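Local structure of glucose-6-phosphate 1-dehydrogenase (Kluyveromyces lactis, 7E6I) at residues Arg180-Leu185 / Met242-Leu247; Glu269-Leu274 / Phe430-Glu435; Lys381-Thr386 / Asn393-Leu398. The protein catalyses the NADP+-dependent oxidation of glucose 6-phosphate to 6-phosphogluconolactone, the first step of the oxidative pentose phosphate pathway. All coordinates share one frame; numbering follows the deposited sequence.

Interactions 1 and 2 lie in the core and interaction 3 on the surface: their centres stand about 3, 14 and 34 Å from the centre of the chain. The first two adjoin, since Val431 N of interaction 2 lies 2.9 Å from Arg180 O of interaction 1, a probable hydrogen bond. Their helices 236-254 and 263-276 follow each other in the chain. Interaction 3 is remote, about 21 Å from interaction 1 and about 24 Å from interaction 2 between nearest atoms. The chemistry differs: stacked rings and a histidine-carboxylate bond beside the sugar phosphate in interaction 1, a buried salt bridge with a bridging water in interaction 2, and a ladder of backbone bonds with two paired amides in interaction 3.

Interaction 1: Arg180-Leu185 / Met242-Leu247; sequences RIDHYL and MQNHLL. With BG6 (6-O-phosphono-beta-D-glucopyranose), chain B.
The His245 ring lies almost flat against that of Tyr184: the planes differ by 7° and the centroids are 4.2 Å apart, an offset stack. Tyr184 CD1 sits over the rim of the imidazole, whereas His245 CB rides over the centre of the phenol ring in a CH-pi contact. Asn244 OD1 covers the opposite imidazole face, 3.4 Å above the plane of the His245 ring. At the edges, His245 ND1 donates to Asp182 OD1 at 2.6 Å (152°), reaching that oxygen from above the carboxylate plane, and His245 NE2 is hydrogen-bonded to BG6 O1 at 2.8 Å. Asp182 OD1 also accepts from Tyr184 N at 3.2 Å, closing an Asx turn. His183 meets His245 obliquely and gives NE2 to BG6 O3P at 2.7 Å. An alanine in place of His245 would probably leave Asp182 OD1 and the sugar O1 without their imidazole partner and take the imidazole off the CD1-CE1 side of the Tyr184 ring. With Lys153 and Asp240 also bonded to the sugar phosphate, this is the substrate site of glucose-6-phosphate dehydrogenase, where His245 is by similarity the proton acceptor.

Interaction 2: Glu269-Leu274 / Phe430-Glu435; sequences EKVKVL and FVRDDE
Lys270 and Glu435 form the salt bridge that spans this contact, NZ to OE2 at 3.1 Å, with the ammonium on the syn side of the carboxylate. Gln248 binds both ends, accepting from Lys270 NZ through OE1 and donating to Glu435 OE2 through NE2. The other carboxylate oxygen, Glu435 OE1, takes the backbone N of Arg432 at 2.9 Å in a nearly straight bond (168°). Arg432 is the N-cap residue of helix 433-451, so a side chain of the first turn here accepts from the backbone N of the cap. A water accepts from Lys270 NZ and donates to Glu435 OE1 and to Phe430 O, the last at 2.7 Å, tying the loop to the ion pair. Arg432 grips Asp434 side-on: NE reaches OD1 at 2.8 Å and NH2 reaches OD2 at 2.9 Å. Against that carboxylate packs Val271, whose CG2 lies 3.3 Å from Asp434 OD1. Val271 CG1 stands anti to the backbone N (chi1 175°), which puts CG2 beside that N, where it meets the Asp434 carboxylate. Further along, Leu274 CD1 touches Glu435 CG at 3.9 Å. Helix 263-276 thus meets the first turn of helix 433-451, reinforced by salt bridges from Arg432 to Glu264 and Asp268. Helix 236-254 adjoins both segments, with Thr251 against Lys270 and Leu274, and Gln248 against Val431, while Phe430 packs on Ile181 of strand 178-181.

Interaction 3: Lys381-Thr386 / Asn393-Leu398; sequences KCNAKT and NQTTEL
The amides of Asn383 and Asn393, near the turn of an antiparallel beta hairpin, are tilted 62° against each other, and Asn393 ND2 donates to Asn383 OD1 at 3.0 Å, 45° above the carbonyl plane. Asn393 CG is anti to its backbone N (chi1 -180°), which sets CG beside its own carbonyl carbon; from there ND2 and OD1 meet the partner strand. Asn393 OD1 lies 3.2 Å from Asn383 CB and is a weak second acceptor for Ala384 N, which donates chiefly to Gln394 O. Asn383 ND2 is meanwhile bonded to Pro364 O of a neighbouring loop. The hairpin is formed by strands 377-385 and 393-401 at the margin of the large mixed sheet; strand 393-401 is one of its two outermost strands within this chain. Cys382 with Thr396 and Ala384 with Gln394 are the hydrogen-bonded pairs, and alternate with the non-hydrogen-bonded pairs Lys381-Glu397, Asn383-Thr395 and Lys385-Asn393. Cys382 N reaches Thr396 O at 2.7 Å, and Gln394 N reaches Ala384 O at 2.9 Å. Lys381, Asn383, Thr395 and Glu397 point to one face; Cys382, Ala384, Gln394 and Thr396 point to the other. On that second face Gln394 CG lies 3.7 Å from Ala384 O, and the extended side chain brings OE1 to 3.8 Å from Thr386 CG2. Thr386 OG1 itself is bonded to Glu392 O. Lys381 is, by similarity, part of a second NADP+ site. Toward that end Cys382 SG meets Leu398 CD1 at 4.0 Å.

Interaction 1: Arg180-Leu185 / Met242-Leu247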
loop_
_atom_site.group_PDB
_atom_site.type_symbol
_atom_site.label_atom_id
_atom_site.label_comp_id
_atom_site.label_asym_id
_atom_site.label_seq_id
_atom_site.Cartn_x
_atom_site.Cartn_y
_atom_site.Cartn_z
ATOM N N ARG A 180 5.369 -7.009 7.461
ATOM C CA ARG A 180 5.831 -6.219 6.325
ATOM C C ARG A 180 4.693 -5.360 5.800
ATOM O O ARG A 180 3.630 -5.868 5.438
ATOM C CB ARG A 180 6.350 -7.116 5.200
ATOM C CG ARG A 180 7.635 -7.871 5.491
ATOM C CD ARG A 180 8.073 -8.640 4.250
ATOM N NE ARG A 180 8.988 -9.738 4.543
ATOM C CZ ARG A 180 8.624 -10.899 5.087
ATOM N NH1 ARG A 180 7.359 -11.121 5.396
ATOM N NH2 ARG A 180 9.526 -11.851 5.315
ATOM N N ILE A 181 4.937 -4.070 5.712
ATOM C CA ILE A 181 3.903 -3.100 5.411
ATOM C C ILE A 181 3.954 -2.715 3.940
ATOM O O ILE A 181 5.016 -2.338 3.413
ATOM C CB ILE A 181 4.038 -1.858 6.303
ATOM C CG1 ILE A 181 3.409 -2.129 7.667
ATOM C CG2 ILE A 181 3.388 -0.637 5.624
ATOM C CD1 ILE A 181 3.322 -0.888 8.535
ATOM N N ASP A 182 2.799 -2.839 3.280
ATOM C CA ASP A 182 2.414 -2.055 2.109
ATOM C C ASP A 182 1.240 -1.203 2.577
ATOM O O ASP A 182 0.180 -1.741 2.920
ATOM C CB ASP A 182 2.034 -2.978 0.951
ATOM C CG ASP A 182 1.714 -2.226 -0.335
ATOM O OD1 ASP A 182 0.953 -1.223 -0.289
ATOM O OD2 ASP A 182 2.214 -2.663 -1.402
ATOM N N HIS A 183 1.427 0.120 2.648
ATOM C CA HIS A 183 0.437 0.917 3.379
ATOM C C HIS A 183 -0.919 0.970 2.675
ATOM O O HIS A 183 -1.919 1.278 3.327
ATOM C CB HIS A 183 0.969 2.331 3.657
ATOM C CG HIS A 183 0.857 3.282 2.500
ATOM N ND1 HIS A 183 1.816 3.373 1.507
ATOM C CD2 HIS A 183 -0.088 4.209 2.196
ATOM C CE1 HIS A 183 1.454 4.299 0.634
ATOM N NE2 HIS A 183 0.304 4.825 1.030
ATOM N N TYR A 184 -0.993 0.635 1.384
ATOM C CA TYR A 184 -2.303 0.560 0.732
ATOM C C TYR A 184 -3.229 -0.430 1.427
ATOM O O TYR A 184 -4.447 -0.201 1.499
ATOM C CB TYR A 184 -2.145 0.182 -0.738
ATOM C CG TYR A 184 -2.024 1.387 -1.632
ATOM C CD1 TYR A 184 -1.146 2.430 -1.309
ATOM C CD2 TYR A 184 -2.797 1.503 -2.783
ATOM C CE1 TYR A 184 -1.036 3.548 -2.121
ATOM C CE2 TYR A 184 -2.698 2.609 -3.600
ATOM C CZ TYR A 184 -1.814 3.627 -3.272
ATOM O OH TYR A 184 -1.720 4.733 -4.092
ATOM N N LEU A 185 -2.676 -1.529 1.950
ATOM C CA LEU A 185 -3.434 -2.534 2.672
ATOM C C LEU A 185 -4.062 -1.991 3.950
ATOM O O LEU A 185 -4.846 -2.711 4.578
ATOM C CB LEU A 185 -2.527 -3.725 2.987
ATOM C CG LEU A 185 -1.982 -4.473 1.768
ATOM C CD1 LEU A 185 -1.246 -5.734 2.188
ATOM C CD2 LEU A 185 -3.111 -4.823 0.824
ATOM N N MET A 242 3.581 0.208 -8.748
ATOM C CA MET A 242 2.878 -0.855 -9.463
ATOM C C MET A 242 3.258 -2.244 -8.951
ATOM O O MET A 242 2.372 -3.066 -8.693
ATOM C CB MET A 242 3.126 -0.747 -10.972
ATOM C CG MET A 242 2.925 0.670 -11.515
ATOM S SD MET A 242 2.979 0.825 -13.328
ATOM C CE MET A 242 1.701 -0.350 -13.796
ATOM N N GLN A 243 4.562 -2.512 -8.799
ATOM C CA GLN A 243 5.026 -3.782 -8.239
ATOM C C GLN A 243 4.466 -4.039 -6.831
ATOM O O GLN A 243 4.383 -5.193 -6.400
ATOM C CB GLN A 243 6.563 -3.786 -8.215
ATOM C CG GLN A 243 7.243 -5.070 -7.700
ATOM C CD GLN A 243 7.340 -5.134 -6.175
ATOM O OE1 GLN A 243 7.273 -4.112 -5.483
ATOM N NE2 GLN A 243 7.464 -6.348 -5.646
ATOM N N ASN A 244 4.108 -2.989 -6.087
ATOM C CA ASN A 244 3.639 -3.188 -4.722
ATOM C C ASN A 244 2.177 -2.772 -4.563
ATOM O O ASN A 244 1.298 -3.634 -4.608
ATOM C CB ASN A 244 4.529 -2.427 -3.729
ATOM C CG ASN A 244 5.079 -1.149 -4.313
ATOM O OD1 ASN A 244 4.421 -0.112 -4.294
ATOM N ND2 ASN A 244 6.289 -1.209 -4.825
ATOM N N HIS A 245 1.898 -1.475 -4.377
ATOM C CA HIS A 245 0.536 -1.022 -4.084
ATOM C C HIS A 245 -0.480 -1.565 -5.079
ATOM O O HIS A 245 -1.450 -2.236 -4.701
ATOM C CB HIS A 245 0.471 0.505 -4.081
ATOM C CG HIS A 245 1.439 1.147 -3.143
ATOM N ND1 HIS A 245 1.758 0.599 -1.917
ATOM C CD2 HIS A 245 2.170 2.279 -3.255
ATOM C CE1 HIS A 245 2.632 1.379 -1.307
ATOM N NE2 HIS A 245 2.902 2.402 -2.099
ATOM N N LEU A 246 -0.290 -1.259 -6.368
ATOM C CA LEU A 246 -1.300 -1.638 -7.353
ATOM C C LEU A 246 -1.416 -3.156 -7.477
ATOM O O LEU A 246 -2.524 -3.689 -7.629
ATOM C CB LEU A 246 -0.974 -0.988 -8.701
ATOM C CG LEU A 246 -1.031 0.556 -8.749
ATOM C CD1 LEU A 246 -1.299 1.065 -10.159
ATOM C CD2 LEU A 246 -2.091 1.105 -7.766
ATOM N N LEU A 247 -0.289 -3.872 -7.418
ATOM C CA LEU A 247 -0.357 -5.328 -7.475
ATOM C C LEU A 247 -1.133 -5.883 -6.288
ATOM O O LEU A 247 -1.917 -6.828 -6.436
ATOM C CB LEU A 247 1.045 -5.929 -7.526
ATOM C CG LEU A 247 1.075 -7.450 -7.715
ATOM C CD1 LEU A 247 0.270 -7.841 -8.961
ATOM C CD2 LEU A 247 2.509 -7.971 -7.812
HETATM C C1 BG6 B . 4.738 5.679 -2.200
HETATM C C2 BG6 B . 5.439 6.115 -3.486
HETATM O O1 BG6 B . 4.897 4.346 -1.917
HETATM O O5 BG6 B . 3.265 5.924 -2.339
HETATM C C3 BG6 B . 5.145 7.537 -3.812
HETATM O O2 BG6 B . 6.858 5.926 -3.397
HETATM C C4 BG6 B . 3.677 7.764 -3.965
HETATM O O3 BG6 B . 5.775 7.907 -5.068
HETATM C C5 BG6 B . 2.932 7.319 -2.705
HETATM O O4 BG6 B . 3.454 9.154 -4.231
HETATM C C6 BG6 B . 1.436 7.357 -2.856
HETATM O O6 BG6 B . 0.867 6.912 -1.639
HETATM P P BG6 B . -0.592 7.558 -1.178
HETATM O O1P BG6 B . -1.449 7.311 -2.405
HETATM O O2P BG6 B . -0.400 9.021 -0.878
HETATM O O3P BG6 B . -1.173 6.895 0.069
#

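Interaction 2: Glu269-Leu274 / Phe430-Glu435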
loop_
_atom_site.group_PDB
_atom_site.type_symbol
_atom_site.label_atom_id
_atom_site.label_comp_id
_atom_site.label_asym_id
_atom_site.label_seq_id
_atom_site.Cartn_x
_atom_site.Cartn_y
_atom_site.Cartn_z
ATOM N N GLU A 269 -4.380 -17.251 -0.470
ATOM C CA GLU A 269 -5.091 -17.018 -1.722
ATOM C C GLU A 269 -4.421 -15.922 -2.546
ATOM O O GLU A 269 -4.423 -15.992 -3.782
ATOM C CB GLU A 269 -6.551 -16.672 -1.447
ATOM C CG GLU A 269 -7.352 -17.798 -0.791
ATOM C CD GLU A 269 -7.288 -19.126 -1.545
ATOM O OE1 GLU A 269 -7.232 -19.120 -2.793
ATOM O OE2 GLU A 269 -7.316 -20.188 -0.893
ATOM N N LYS A 270 -3.830 -14.919 -1.888
ATOM C CA LYS A 270 -3.075 -13.913 -2.623
ATOM C C LYS A 270 -1.869 -14.543 -3.327
ATOM O O LYS A 270 -1.672 -14.352 -4.537
ATOM C CB LYS A 270 -2.657 -12.790 -1.683
ATOM C CG LYS A 270 -3.835 -11.984 -1.166
ATOM C CD LYS A 270 -3.428 -11.110 0.004
ATOM C CE LYS A 270 -2.843 -9.808 -0.471
ATOM N NZ LYS A 270 -2.200 -8.970 0.589
ATOM N N VAL A 271 -1.083 -15.340 -2.595
ATOM C CA VAL A 271 0.037 -16.047 -3.203
ATOM C C VAL A 271 -0.454 -16.926 -4.343
ATOM O O VAL A 271 0.151 -16.970 -5.422
ATOM C CB VAL A 271 0.797 -16.867 -2.139
ATOM C CG1 VAL A 271 1.897 -17.699 -2.800
ATOM C CG2 VAL A 271 1.390 -15.945 -1.065
ATOM N N LYS A 272 -1.572 -17.617 -4.133
ATOM C CA LYS A 272 -2.091 -18.538 -5.139
ATOM C C LYS A 272 -2.411 -17.827 -6.448
ATOM O O LYS A 272 -2.091 -18.332 -7.527
ATOM C CB LYS A 272 -3.335 -19.265 -4.622
ATOM C CG LYS A 272 -3.828 -20.309 -5.625
ATOM C CD LYS A 272 -4.789 -21.291 -5.010
ATOM C CE LYS A 272 -5.873 -21.683 -5.998
ATOM N NZ LYS A 272 -6.640 -22.881 -5.534
ATOM N N VAL A 273 -3.085 -16.671 -6.389
ATOM C CA VAL A 273 -3.425 -16.036 -7.655
ATOM C C VAL A 273 -2.165 -15.434 -8.293
ATOM O O VAL A 273 -2.007 -15.460 -9.523
ATOM C CB VAL A 273 -4.565 -15.002 -7.476
ATOM C CG1 VAL A 273 -4.096 -13.730 -6.718
ATOM C CG2 VAL A 273 -5.137 -14.631 -8.821
ATOM N N LEU A 274 -1.235 -14.924 -7.475
ATOM C CA LEU A 274 0.033 -14.440 -8.004
ATOM C C LEU A 274 0.722 -15.506 -8.851
ATOM O O LEU A 274 1.212 -15.220 -9.945
ATOM C CB LEU A 274 0.938 -13.997 -6.858
ATOM C CG LEU A 274 0.637 -12.609 -6.297
ATOM C CD1 LEU A 274 1.455 -12.320 -5.032
ATOM C CD2 LEU A 274 0.857 -11.539 -7.366
ATOM N N PHE A 430 -0.608 -7.607 5.774
ATOM C CA PHE A 430 0.838 -7.485 5.669
ATOM C C PHE A 430 1.365 -8.507 4.666
ATOM O O PHE A 430 0.749 -9.555 4.451
ATOM C CB PHE A 430 1.503 -7.666 7.028
ATOM C CG PHE A 430 1.012 -6.704 8.071
ATOM C CD1 PHE A 430 -0.125 -6.984 8.814
ATOM C CD2 PHE A 430 1.691 -5.525 8.313
ATOM C CE1 PHE A 430 -0.572 -6.086 9.773
ATOM C CE2 PHE A 430 1.258 -4.632 9.270
ATOM C CZ PHE A 430 0.132 -4.903 10.004
ATOM N N VAL A 431 2.513 -8.188 4.051
ATOM C CA VAL A 431 3.065 -8.985 2.964
ATOM C C VAL A 431 3.825 -10.166 3.536
ATOM O O VAL A 431 4.634 -10.018 4.462
ATOM C CB VAL A 431 3.986 -8.135 2.066
ATOM C CG1 VAL A 431 4.256 -8.872 0.776
ATOM C CG2 VAL A 431 3.385 -6.750 1.786
ATOM N N ARG A 432 3.588 -11.338 2.967
ATOM C CA ARG A 432 4.301 -12.547 3.350
ATOM C C ARG A 432 5.502 -12.770 2.431
ATOM O O ARG A 432 5.582 -12.218 1.327
ATOM C CB ARG A 432 3.361 -13.754 3.316
ATOM C CG ARG A 432 3.780 -14.879 4.224
ATOM C CD ARG A 432 2.648 -15.878 4.392
ATOM N NE ARG A 432 2.435 -16.688 3.197
ATOM C CZ ARG A 432 1.343 -17.425 3.011
ATOM N NH1 ARG A 432 0.382 -17.435 3.938
ATOM N NH2 ARG A 432 1.199 -18.145 1.905
ATOM N N ASP A 433 6.437 -13.600 2.898
ATOM C CA ASP A 433 7.695 -13.764 2.174
ATOM C C ASP A 433 7.493 -14.411 0.799
ATOM O O ASP A 433 8.131 -13.996 -0.179
ATOM C CB ASP A 433 8.693 -14.561 3.019
ATOM C CG ASP A 433 8.190 -15.953 3.371
ATOM O OD1 ASP A 433 6.996 -16.086 3.721
ATOM O OD2 ASP A 433 8.986 -16.914 3.317
ATOM N N ASP A 434 6.604 -15.412 0.685
ATOM C CA ASP A 434 6.361 -15.990 -0.639
ATOM C C ASP A 434 5.621 -15.013 -1.545
ATOM O O ASP A 434 5.880 -14.967 -2.760
ATOM C CB ASP A 434 5.601 -17.323 -0.546
ATOM C CG ASP A 434 4.307 -17.248 0.287
ATOM O OD1 ASP A 434 4.041 -16.222 0.951
ATOM O OD2 ASP A 434 3.552 -18.256 0.290
ATOM N N GLU A 435 4.722 -14.218 -0.965
ATOM C CA GLU A 435 4.068 -13.137 -1.693
ATOM C C GLU A 435 5.096 -12.184 -2.299
ATOM O O GLU A 435 5.010 -11.806 -3.477
ATOM C CB GLU A 435 3.143 -12.402 -0.723
ATOM C CG GLU A 435 2.195 -11.410 -1.319
ATOM C CD GLU A 435 1.310 -10.761 -0.246
ATOM O OE1 GLU A 435 1.448 -11.107 0.958
ATOM O OE2 GLU A 435 0.471 -9.905 -0.601
HETATM O O HOH W 1 -0.874 -10.182 2.379
#

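Interaction 3: Lys381-Thr386 / Asn393-Leu398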
loop_
_atom_site.group_PDB
_atom_site.type_symbol
_atom_site.label_atom_id
_atom_site.label_comp_id
_atom_site.label_asym_id
_atom_site.label_seq_id
_atom_site.Cartn_x
_atom_site.Cartn_y
_atom_site.Cartn_z
ATOM N N LYS A 381 -22.683 1.585 -13.171
ATOM C CA LYS A 381 -23.413 1.970 -14.360
ATOM C C LYS A 381 -24.485 0.915 -14.610
ATOM O O LYS A 381 -24.166 -0.270 -14.783
ATOM C CB LYS A 381 -22.448 2.092 -15.533
ATOM C CG LYS A 381 -23.055 2.715 -16.762
ATOM C CD LYS A 381 -21.985 3.248 -17.653
ATOM C CE LYS A 381 -22.495 3.463 -19.036
ATOM N NZ LYS A 381 -21.387 3.256 -19.983
ATOM N N CYS A 382 -25.750 1.328 -14.596
ATOM C CA CYS A 382 -26.864 0.395 -14.694
ATOM C C CYS A 382 -27.800 0.818 -15.817
ATOM O O CYS A 382 -27.687 1.908 -16.387
ATOM C CB CYS A 382 -27.649 0.297 -13.384
ATOM S SG CYS A 382 -26.671 -0.281 -11.975
ATOM N N ASN A 383 -28.742 -0.067 -16.108
ATOM C CA ASN A 383 -29.701 0.112 -17.179
ATOM C C ASN A 383 -31.098 -0.027 -16.616
ATOM O O ASN A 383 -31.333 -0.793 -15.680
ATOM C CB ASN A 383 -29.474 -0.908 -18.286
ATOM C CG ASN A 383 -28.230 -0.613 -19.071
ATOM O OD1 ASN A 383 -28.062 0.506 -19.561
ATOM N ND2 ASN A 383 -27.328 -1.590 -19.169
ATOM N N ALA A 384 -32.024 0.725 -17.188
ATOM C CA ALA A 384 -33.383 0.698 -16.678
ATOM C C ALA A 384 -34.296 1.265 -17.741
ATOM O O ALA A 384 -33.885 2.101 -18.552
ATOM C CB ALA A 384 -33.523 1.488 -15.369
ATOM N N LYS A 385 -35.528 0.780 -17.739
ATOM C CA LYS A 385 -36.547 1.338 -18.608
ATOM C C LYS A 385 -36.819 2.798 -18.252
ATOM O O LYS A 385 -36.896 3.172 -17.080
ATOM C CB LYS A 385 -37.824 0.514 -18.501
ATOM C CG LYS A 385 -38.762 0.696 -19.679
ATOM C CD LYS A 385 -40.161 0.212 -19.348
ATOM C CE LYS A 385 -40.937 1.286 -18.579
ATOM N NZ LYS A 385 -41.770 2.092 -19.497
ATOM N N THR A 386 -36.952 3.624 -19.277
ATOM C CA THR A 386 -37.423 4.987 -19.077
ATOM C C THR A 386 -38.804 4.982 -18.428
ATOM O O THR A 386 -39.713 4.294 -18.916
ATOM C CB THR A 386 -37.484 5.728 -20.405
ATOM O OG1 THR A 386 -36.255 5.530 -21.117
ATOM C CG2 THR A 386 -37.694 7.213 -20.154
ATOM N N ASN A 393 -34.283 2.389 -23.151
ATOM C CA ASN A 393 -33.346 2.258 -22.057
ATOM C C ASN A 393 -32.768 3.618 -21.716
ATOM O O ASN A 393 -32.492 4.429 -22.600
ATOM C CB ASN A 393 -32.212 1.306 -22.410
ATOM C CG ASN A 393 -31.211 1.143 -21.271
ATOM O OD1 ASN A 393 -31.508 0.500 -20.278
ATOM N ND2 ASN A 393 -30.025 1.707 -21.420
ATOM N N GLN A 394 -32.580 3.866 -20.439
ATOM C CA GLN A 394 -31.667 4.909 -20.042
ATOM C C GLN A 394 -30.696 4.341 -19.033
ATOM O O GLN A 394 -31.045 3.470 -18.228
ATOM C CB GLN A 394 -32.402 6.103 -19.487
ATOM C CG GLN A 394 -33.429 5.751 -18.413
ATOM C CD GLN A 394 -34.079 7.006 -17.853
ATOM O OE1 GLN A 394 -34.350 7.936 -18.571
ATOM N NE2 GLN A 394 -34.255 7.052 -16.566
ATOM N N THR A 395 -29.464 4.805 -19.125
ATOM C CA THR A 395 -28.414 4.318 -18.270
ATOM C C THR A 395 -28.348 5.198 -17.038
ATOM O O THR A 395 -28.453 6.421 -17.117
ATOM C CB THR A 395 -27.089 4.294 -19.016
ATOM O OG1 THR A 395 -26.506 5.590 -18.976
ATOM C CG2 THR A 395 -27.352 3.955 -20.442
ATOM N N THR A 396 -28.210 4.548 -15.898
ATOM C CA THR A 396 -28.298 5.171 -14.595
ATOM C C THR A 396 -26.984 4.924 -13.873
ATOM O O THR A 396 -26.476 3.799 -13.884
ATOM C CB THR A 396 -29.457 4.558 -13.817
ATOM O OG1 THR A 396 -30.685 4.867 -14.491
ATOM C CG2 THR A 396 -29.479 5.079 -12.386
ATOM N N GLU A 397 -26.426 5.975 -13.280
ATOM C CA GLU A 397 -25.276 5.858 -12.392
ATOM C C GLU A 397 -25.767 5.765 -10.954
ATOM O O GLU A 397 -26.344 6.720 -10.435
ATOM C CB GLU A 397 -24.350 7.058 -12.547
ATOM C CG GLU A 397 -22.978 6.719 -13.077
ATOM C CD GLU A 397 -22.017 7.887 -12.978
ATOM O OE1 GLU A 397 -21.747 8.521 -14.026
ATOM O OE2 GLU A 397 -21.540 8.167 -11.848
ATOM N N LEU A 398 -25.532 4.625 -10.306
ATOM C CA LEU A 398 -25.860 4.468 -8.897
ATOM C C LEU A 398 -24.674 4.887 -8.042
ATOM O O LEU A 398 -23.554 4.419 -8.253
ATOM C CB LEU A 398 -26.254 3.025 -8.594
ATOM C CG LEU A 398 -27.591 2.583 -9.201
ATOM C CD1 LEU A 398 -28.090 1.283 -8.541
ATOM C CD2 LEU A 398 -28.637 3.704 -9.110
#